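Local coordinates for protein serine acetyltransferase (Bacteroides vulgatus ATCC 8482, PDB 3F1X) that probably transfers an acetyl group to serine, as an acyltransferase of the left-handed beta-helix family linked to amino-acid biosynthesis, at residues 79-92 with 107-120. Numbering follows the deposited sequence.
Sequences LFGLLTEQILAGLC and PCRETASLLAARFI
Glu85 OE1 takes both terminal nitrogens of Arg109, NH1 at 2.8 Å and NH2 at 2.9 Å, in an end-on salt bridge whose two hydrogen bonds are well bent. NH2 comes from the syn side, close to the carboxylate plane, while NH1 approaches from above it; the two flat groups are turned 39° apart. A bend at chi3 (-52°) swings the arginine tip back across helix 79-92, where Leu88 CD2 lies over one guanidinium face, 3.7 Å from NH2. Were Glu85 an alanine, the guanidinium would probably lose this carboxylate and be freer to turn away from Leu88.

Further along the interface, the small residues Ala112, Ser113 and Ala116 let the segment axes come within 8.0 Å and cross steeply, with 124° between their N-to-C directions. Thr84 is a knob among Arg109, Ala112, Ser113 and Ala116; its OG1 donates to Phe80 O of its own helix (2.7 Å), giving this buried hydroxyl's proton an acceptor. Ala116 in turn fills a hole formed by Phe80, Leu83, Thr84 and Ile87. The Phe80 ring meets Ser113 O edge-on, with CE1 3.1 Å from that oxygen, and Leu83 CD2 presses on Phe119 CD2 at 3.5 Å.

This helix pair belongs to the helical N-terminal part, ahead of the beta-helix strands: Phe119 packs on helix 155-171, Leu79 on helices 39-53 and 123-139, and Phe80 meets Tyr6 of a neighbouring subunit.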
ATOM      1  N   LEU A  79      -8.958   1.997  18.390  1.00 17.12           N
ATOM      2  CA  LEU A  79      -8.201   1.206  19.347  1.00 17.39           C
ATOM      3  C   LEU A  79      -9.092   0.145  19.991  1.00 17.45           C
ATOM      4  O   LEU A  79      -8.693  -1.010  20.149  1.00 16.15           O
ATOM      5  CB  LEU A  79      -7.615   2.109  20.436  1.00 13.69           C
ATOM      6  CG  LEU A  79      -6.950   1.381  21.606  1.00 14.90           C
ATOM      7  CD1 LEU A  79      -5.860   0.476  21.083  1.00 16.43           C
ATOM      8  CD2 LEU A  79      -6.373   2.391  22.596  1.00 15.31           C
ATOM      9  N   PHE A  80     -10.294   0.547  20.380  1.00 17.07           N
ATOM     10  CA  PHE A  80     -11.222  -0.376  21.005  1.00 17.94           C
ATOM     11  C   PHE A  80     -11.526  -1.587  20.133  1.00 17.58           C
ATOM     12  O   PHE A  80     -11.519  -2.718  20.616  1.00 16.37           O
ATOM     13  CB  PHE A  80     -12.527   0.332  21.336  1.00 17.52           C
ATOM     14  CG  PHE A  80     -13.562  -0.573  21.921  1.00 14.10           C
ATOM     15  CD1 PHE A  80     -13.316  -1.254  23.105  1.00 16.53           C
ATOM     16  CD2 PHE A  80     -14.787  -0.756  21.285  1.00 17.68           C
ATOM     17  CE1 PHE A  80     -14.271  -2.112  23.654  1.00 17.87           C
ATOM     18  CE2 PHE A  80     -15.751  -1.613  21.825  1.00 16.80           C
ATOM     19  CZ  PHE A  80     -15.488  -2.289  23.011  1.00 17.66           C
ATOM     20  N   GLY A  81     -11.826  -1.337  18.860  1.00 18.11           N
ATOM     21  CA  GLY A  81     -12.129  -2.422  17.940  1.00 17.06           C
ATOM     22  C   GLY A  81     -10.941  -3.353  17.783  1.00 18.52           C
ATOM     23  O   GLY A  81     -11.072  -4.566  17.921  1.00 18.36           O
ATOM     24  N   LEU A  82      -9.777  -2.778  17.493  1.00 18.13           N
ATOM     25  CA  LEU A  82      -8.551  -3.544  17.307  1.00 19.79           C
ATOM     26  C   LEU A  82      -8.158  -4.317  18.561  1.00 18.98           C
ATOM     27  O   LEU A  82      -7.854  -5.506  18.492  1.00 19.32           O
ATOM     28  CB  LEU A  82      -7.404  -2.601  16.912  1.00 20.12           C
ATOM     29  CG  LEU A  82      -6.844  -2.566  15.481  1.00 22.84           C
ATOM     30  CD1 LEU A  82      -7.914  -2.866  14.463  1.00 23.79           C
ATOM     31  CD2 LEU A  82      -6.213  -1.206  15.226  1.00 21.19           C
ATOM     32  N   LEU A  83      -8.163  -3.639  19.704  1.00 17.46           N
ATOM     33  CA  LEU A  83      -7.774  -4.274  20.957  1.00 18.03           C
ATOM     34  C   LEU A  83      -8.713  -5.400  21.377  1.00 16.99           C
ATOM     35  O   LEU A  83      -8.275  -6.367  21.992  1.00 16.66           O
ATOM     36  CB  LEU A  83      -7.676  -3.238  22.084  1.00 16.57           C
ATOM     37  CG  LEU A  83      -7.179  -3.747  23.440  1.00 16.01           C
ATOM     38  CD1 LEU A  83      -5.777  -4.363  23.312  1.00 16.09           C
ATOM     39  CD2 LEU A  83      -7.153  -2.597  24.419  1.00 16.84           C
ATOM     40  N   THR A  84      -9.995  -5.276  21.060  1.00 16.23           N
ATOM     41  CA  THR A  84     -10.946  -6.328  21.424  1.00 15.61           C
ATOM     42  C   THR A  84     -10.545  -7.627  20.726  1.00 16.60           C
ATOM     43  O   THR A  84     -10.455  -8.681  21.350  1.00 17.41           O
ATOM     44  CB  THR A  84     -12.391  -5.951  21.003  1.00 18.79           C
ATOM     45  OG1 THR A  84     -12.828  -4.802  21.745  1.00 16.79           O
ATOM     46  CG2 THR A  84     -13.345  -7.108  21.261  1.00 18.16           C
ATOM     47  N   GLU A  85     -10.265  -7.537  19.431  1.00 17.12           N
ATOM     48  CA  GLU A  85      -9.886  -8.710  18.652  1.00 18.35           C
ATOM     49  C   GLU A  85      -8.582  -9.356  19.121  1.00 17.63           C
ATOM     50  O   GLU A  85      -8.488 -10.576  19.187  1.00 17.37           O
ATOM     51  CB  GLU A  85      -9.762  -8.334  17.175  1.00 21.45           C
ATOM     52  CG  GLU A  85      -9.603  -9.517  16.230  1.00 26.77           C
ATOM     53  CD  GLU A  85     -10.830 -10.410  16.208  1.00 30.07           C
ATOM     54  OE1 GLU A  85     -11.957  -9.870  16.207  1.00 33.93           O
ATOM     55  OE2 GLU A  85     -10.666 -11.648  16.176  1.00 34.46           O
ATOM     56  N   GLN A  86      -7.582  -8.546  19.457  1.00 16.05           N
ATOM     57  CA  GLN A  86      -6.301  -9.092  19.880  1.00 17.17           C
ATOM     58  C   GLN A  86      -6.381  -9.718  21.258  1.00 15.93           C
ATOM     59  O   GLN A  86      -5.728 -10.726  21.533  1.00 14.56           O
ATOM     60  CB  GLN A  86      -5.222  -8.013  19.840  1.00 16.80           C
ATOM     61  CG  GLN A  86      -4.879  -7.577  18.428  1.00 19.63           C
ATOM     62  CD  GLN A  86      -4.607  -8.764  17.522  1.00 20.62           C
ATOM     63  OE1 GLN A  86      -5.333  -9.005  16.553  1.00 21.73           O
ATOM     64  NE2 GLN A  86      -3.559  -9.512  17.835  1.00 18.38           N
ATOM     65  N   ILE A  87      -7.178  -9.119  22.130  1.00 17.34           N
ATOM     66  CA  ILE A  87      -7.341  -9.671  23.457  1.00 17.44           C
ATOM     67  C   ILE A  87      -8.051 -11.021  23.286  1.00 17.51           C
ATOM     68  O   ILE A  87      -7.725 -11.992  23.968  1.00 16.34           O
ATOM     69  CB  ILE A  87      -8.164  -8.722  24.359  1.00 16.97           C
ATOM     70  CG1 ILE A  87      -7.317  -7.495  24.713  1.00 18.60           C
ATOM     71  CG2 ILE A  87      -8.620  -9.459  25.607  1.00 17.41           C
ATOM     72  CD1 ILE A  87      -8.025  -6.446  25.545  1.00 16.74           C
ATOM     73  N   LEU A  88      -9.005 -11.082  22.361  1.00 16.87           N
ATOM     74  CA  LEU A  88      -9.720 -12.331  22.108  1.00 18.96           C
ATOM     75  C   LEU A  88      -8.724 -13.393  21.619  1.00 19.30           C
ATOM     76  O   LEU A  88      -8.799 -14.558  22.012  1.00 19.07           O
ATOM     77  CB  LEU A  88     -10.814 -12.123  21.058  1.00 20.18           C
ATOM     78  CG  LEU A  88     -11.691 -13.335  20.721  1.00 21.92           C
ATOM     79  CD1 LEU A  88     -12.450 -13.790  21.952  1.00 25.09           C
ATOM     80  CD2 LEU A  88     -12.669 -12.962  19.618  1.00 23.63           C
ATOM     81  N   ALA A  89      -7.785 -12.984  20.771  1.00 17.32           N
ATOM     82  CA  ALA A  89      -6.782 -13.917  20.267  1.00 20.25           C
ATOM     83  C   ALA A  89      -5.904 -14.429  21.412  1.00 20.07           C
ATOM     84  O   ALA A  89      -5.549 -15.610  21.465  1.00 21.30           O
ATOM     85  CB  ALA A  89      -5.920 -13.241  19.198  1.00 18.63           C
ATOM     86  N   GLY A  90      -5.560 -13.533  22.332  1.00 21.16           N
ATOM     87  CA  GLY A  90      -4.737 -13.911  23.470  1.00 21.65           C
ATOM     88  C   GLY A  90      -5.430 -14.932  24.351  1.00 23.02           C
ATOM     89  O   GLY A  90      -4.843 -15.950  24.711  1.00 23.73           O
ATOM     90  N   LEU A  91      -6.685 -14.660  24.699  1.00 21.75           N
ATOM     91  CA  LEU A  91      -7.446 -15.572  25.534  1.00 24.13           C
ATOM     92  C   LEU A  91      -7.541 -16.942  24.863  1.00 25.65           C
ATOM     93  O   LEU A  91      -7.418 -17.968  25.528  1.00 26.35           O
ATOM     94  CB  LEU A  91      -8.850 -15.018  25.779  1.00 24.04           C
ATOM     95  CG  LEU A  91      -8.947 -13.768  26.660  1.00 23.98           C
ATOM     96  CD1 LEU A  91     -10.322 -13.142  26.512  1.00 26.87           C
ATOM     97  CD2 LEU A  91      -8.672 -14.144  28.105  1.00 23.17           C
ATOM     98  N   CYS A  92      -7.752 -16.954  23.547  1.00 26.82           N
ATOM     99  CA  CYS A  92      -7.872 -18.207  22.799  1.00 30.64           C
ATOM    100  C   CYS A  92      -6.567 -18.988  22.709  1.00 32.20           C
ATOM    101  O   CYS A  92      -6.575 -20.219  22.707  1.00 33.50           O
ATOM    102  CB  CYS A  92      -8.385 -17.941  21.376  1.00 29.81           C
ATOM    103  SG  CYS A  92     -10.133 -17.488  21.261  1.00 31.43           S
ATOM    104  N   PRO A 107     -13.486 -18.259  25.082  1.00 62.50           N
ATOM    105  CA  PRO A 107     -13.364 -16.822  24.859  1.00 59.58           C
ATOM    106  C   PRO A 107     -14.362 -16.188  23.902  1.00 56.92           C
ATOM    107  O   PRO A 107     -14.258 -16.332  22.684  1.00 58.21           O
ATOM    108  CB  PRO A 107     -11.925 -16.690  24.399  1.00 59.98           C
ATOM    109  CG  PRO A 107     -11.238 -17.606  25.348  1.00 60.85           C
ATOM    110  CD  PRO A 107     -12.164 -18.826  25.415  1.00 61.25           C
ATOM    111  N   CYS A 108     -15.342 -15.496  24.471  1.00 52.90           N
ATOM    112  CA  CYS A 108     -16.339 -14.808  23.670  1.00 48.98           C
ATOM    113  C   CYS A 108     -15.886 -13.355  23.591  1.00 45.74           C
ATOM    114  O   CYS A 108     -15.292 -12.830  24.534  1.00 43.88           O
ATOM    115  CB  CYS A 108     -17.719 -14.912  24.327  1.00 49.66           C
ATOM    116  SG  CYS A 108     -17.761 -14.395  26.050  1.00 51.58           S
ATOM    117  N   ARG A 109     -16.144 -12.720  22.456  1.00 42.65           N
ATOM    118  CA  ARG A 109     -15.757 -11.332  22.249  1.00 39.80           C
ATOM    119  C   ARG A 109     -16.268 -10.456  23.389  1.00 37.25           C
ATOM    120  O   ARG A 109     -15.666  -9.439  23.726  1.00 33.78           O
ATOM    121  CB  ARG A 109     -16.323 -10.839  20.921  1.00 40.56           C
ATOM    122  CG  ARG A 109     -15.977  -9.403  20.572  1.00 42.44           C
ATOM    123  CD  ARG A 109     -16.488  -9.091  19.185  1.00 42.94           C
ATOM    124  NE  ARG A 109     -16.023 -10.097  18.233  1.00 43.77           N
ATOM    125  CZ  ARG A 109     -14.771 -10.196  17.801  1.00 45.01           C
ATOM    126  NH1 ARG A 109     -13.849  -9.340  18.228  1.00 45.32           N
ATOM    127  NH2 ARG A 109     -14.442 -11.158  16.952  1.00 43.71           N
ATOM    128  N   GLU A 110     -17.391 -10.864  23.967  1.00 35.66           N
ATOM    129  CA  GLU A 110     -18.012 -10.147  25.071  1.00 35.17           C
ATOM    130  C   GLU A 110     -17.002  -9.919  26.194  1.00 32.38           C
ATOM    131  O   GLU A 110     -16.902  -8.825  26.748  1.00 30.61           O
ATOM    132  CB  GLU A 110     -19.199 -10.963  25.584  1.00 40.59           C
ATOM    133  CG  GLU A 110     -19.846 -10.447  26.851  1.00 47.06           C
ATOM    134  CD  GLU A 110     -20.887 -11.417  27.392  1.00 50.74           C
ATOM    135  OE1 GLU A 110     -21.393 -11.188  28.511  1.00 51.82           O
ATOM    136  OE2 GLU A 110     -21.200 -12.409  26.694  1.00 53.05           O
ATOM    137  N   THR A 111     -16.253 -10.964  26.523  1.00 29.67           N
ATOM    138  CA  THR A 111     -15.248 -10.885  27.571  1.00 29.22           C
ATOM    139  C   THR A 111     -14.096  -9.982  27.129  1.00 27.27           C
ATOM    140  O   THR A 111     -13.615  -9.151  27.897  1.00 25.82           O
ATOM    141  CB  THR A 111     -14.670 -12.275  27.891  1.00 30.41           C
ATOM    142  OG1 THR A 111     -15.741 -13.192  28.142  1.00 35.51           O
ATOM    143  CG2 THR A 111     -13.765 -12.214  29.109  1.00 30.99           C
ATOM    144  N   ALA A 112     -13.663 -10.155  25.885  1.00 23.86           N
ATOM    145  CA  ALA A 112     -12.561  -9.378  25.336  1.00 22.12           C
ATOM    146  C   ALA A 112     -12.898  -7.902  25.178  1.00 20.57           C
ATOM    147  O   ALA A 112     -12.048  -7.047  25.398  1.00 17.88           O
ATOM    148  CB  ALA A 112     -12.134  -9.958  23.986  1.00 20.16           C
ATOM    149  N   SER A 113     -14.135  -7.595  24.804  1.00 20.80           N
ATOM    150  CA  SER A 113     -14.510  -6.196  24.613  1.00 22.66           C
ATOM    151  C   SER A 113     -14.512  -5.407  25.923  1.00 23.79           C
ATOM    152  O   SER A 113     -14.124  -4.242  25.948  1.00 22.58           O
ATOM    153  CB  SER A 113     -15.873  -6.101  23.913  1.00 23.30           C
ATOM    154  OG  SER A 113     -16.879  -6.757  24.655  1.00 26.83           O
ATOM    155  N   LEU A 114     -14.935  -6.042  27.015  1.00 23.89           N
ATOM    156  CA  LEU A 114     -14.955  -5.360  28.304  1.00 24.74           C
ATOM    157  C   LEU A 114     -13.519  -5.136  28.803  1.00 23.73           C
ATOM    158  O   LEU A 114     -13.195  -4.077  29.343  1.00 24.24           O
ATOM    159  CB  LEU A 114     -15.764  -6.168  29.323  1.00 24.50           C
ATOM    160  CG  LEU A 114     -16.033  -5.505  30.680  1.00 25.81           C
ATOM    161  CD1 LEU A 114     -16.600  -4.106  30.476  1.00 25.41           C
ATOM    162  CD2 LEU A 114     -17.002  -6.363  31.479  1.00 23.95           C
ATOM    163  N   LEU A 115     -12.654  -6.129  28.612  1.00 23.22           N
ATOM    164  CA  LEU A 115     -11.263  -5.988  29.024  1.00 21.18           C
ATOM    165  C   LEU A 115     -10.637  -4.852  28.219  1.00 19.79           C
ATOM    166  O   LEU A 115      -9.892  -4.032  28.754  1.00 19.51           O
ATOM    167  CB  LEU A 115     -10.487  -7.292  28.784  1.00 21.93           C
ATOM    168  CG  LEU A 115     -10.792  -8.505  29.670  1.00 22.82           C
ATOM    169  CD1 LEU A 115      -9.919  -9.679  29.252  1.00 25.82           C
ATOM    170  CD2 LEU A 115     -10.531  -8.162  31.130  1.00 23.86           C
ATOM    171  N   ALA A 116     -10.952  -4.794  26.929  1.00 18.59           N
ATOM    172  CA  ALA A 116     -10.411  -3.741  26.071  1.00 17.20           C
ATOM    173  C   ALA A 116     -10.878  -2.378  26.563  1.00 16.95           C
ATOM    174  O   ALA A 116     -10.103  -1.424  26.588  1.00 16.30           O
ATOM    175  CB  ALA A 116     -10.846  -3.960  24.625  1.00 16.36           C
ATOM    176  N   ALA A 117     -12.144  -2.289  26.967  1.00 17.53           N
ATOM    177  CA  ALA A 117     -12.676  -1.027  27.468  1.00 17.58           C
ATOM    178  C   ALA A 117     -12.011  -0.688  28.811  1.00 16.72           C
ATOM    179  O   ALA A 117     -11.698   0.477  29.083  1.00 16.86           O
ATOM    180  CB  ALA A 117     -14.195  -1.120  27.625  1.00 15.79           C
ATOM    181  N   ARG A 118     -11.794  -1.706  29.640  1.00 19.94           N
ATOM    182  CA  ARG A 118     -11.150  -1.515  30.942  1.00 19.49           C
ATOM    183  C   ARG A 118      -9.750  -0.938  30.721  1.00 20.26           C
ATOM    184  O   ARG A 118      -9.313  -0.032  31.434  1.00 18.00           O
ATOM    185  CB  ARG A 118     -11.030  -2.843  31.693  1.00 23.64           C
ATOM    186  CG  ARG A 118     -12.357  -3.521  32.057  1.00 29.99           C
ATOM    187  CD  ARG A 118     -13.111  -2.789  33.159  1.00 33.80           C
ATOM    188  NE  ARG A 118     -14.372  -3.447  33.506  1.00 36.56           N
ATOM    189  CZ  ARG A 118     -15.252  -2.962  34.381  1.00 36.13           C
ATOM    190  NH1 ARG A 118     -15.006  -1.814  35.004  1.00 37.60           N
ATOM    191  NH2 ARG A 118     -16.381  -3.620  34.629  1.00 32.97           N
ATOM    192  N   PHE A 119      -9.042  -1.469  29.728  1.00 18.03           N
ATOM    193  CA  PHE A 119      -7.711  -0.964  29.436  1.00 17.46           C
ATOM    194  C   PHE A 119      -7.781   0.508  29.057  1.00 17.71           C
ATOM    195  O   PHE A 119      -7.006   1.325  29.555  1.00 18.25           O
ATOM    196  CB  PHE A 119      -7.067  -1.724  28.277  1.00 14.73           C
ATOM    197  CG  PHE A 119      -5.814  -1.076  27.780  1.00 14.63           C
ATOM    198  CD1 PHE A 119      -4.629  -1.197  28.501  1.00 16.88           C
ATOM    199  CD2 PHE A 119      -5.832  -0.270  26.642  1.00 15.31           C
ATOM    200  CE1 PHE A 119      -3.472  -0.515  28.101  1.00 16.66           C
ATOM    201  CE2 PHE A 119      -4.688   0.417  26.230  1.00 15.79           C
ATOM    202  CZ  PHE A 119      -3.503   0.293  26.964  1.00 17.24           C
ATOM    203  N   ILE A 120      -8.697   0.836  28.151  1.00 16.73           N
ATOM    204  CA  ILE A 120      -8.846   2.210  27.694  1.00 16.89           C
ATOM    205  C   ILE A 120      -9.125   3.180  28.831  1.00 17.08           C
ATOM    206  O   ILE A 120      -8.676   4.324  28.791  1.00 18.48           O
ATOM    207  CB  ILE A 120      -9.952   2.315  26.623  1.00 17.24           C
ATOM    208  CG1 ILE A 120      -9.432   1.724  25.309  1.00 15.28           C
ATOM    209  CG2 ILE A 120     -10.367   3.777  26.433  1.00 16.65           C
ATOM    210  CD1 ILE A 120     -10.492   1.457  24.281  1.00 14.82           C
TER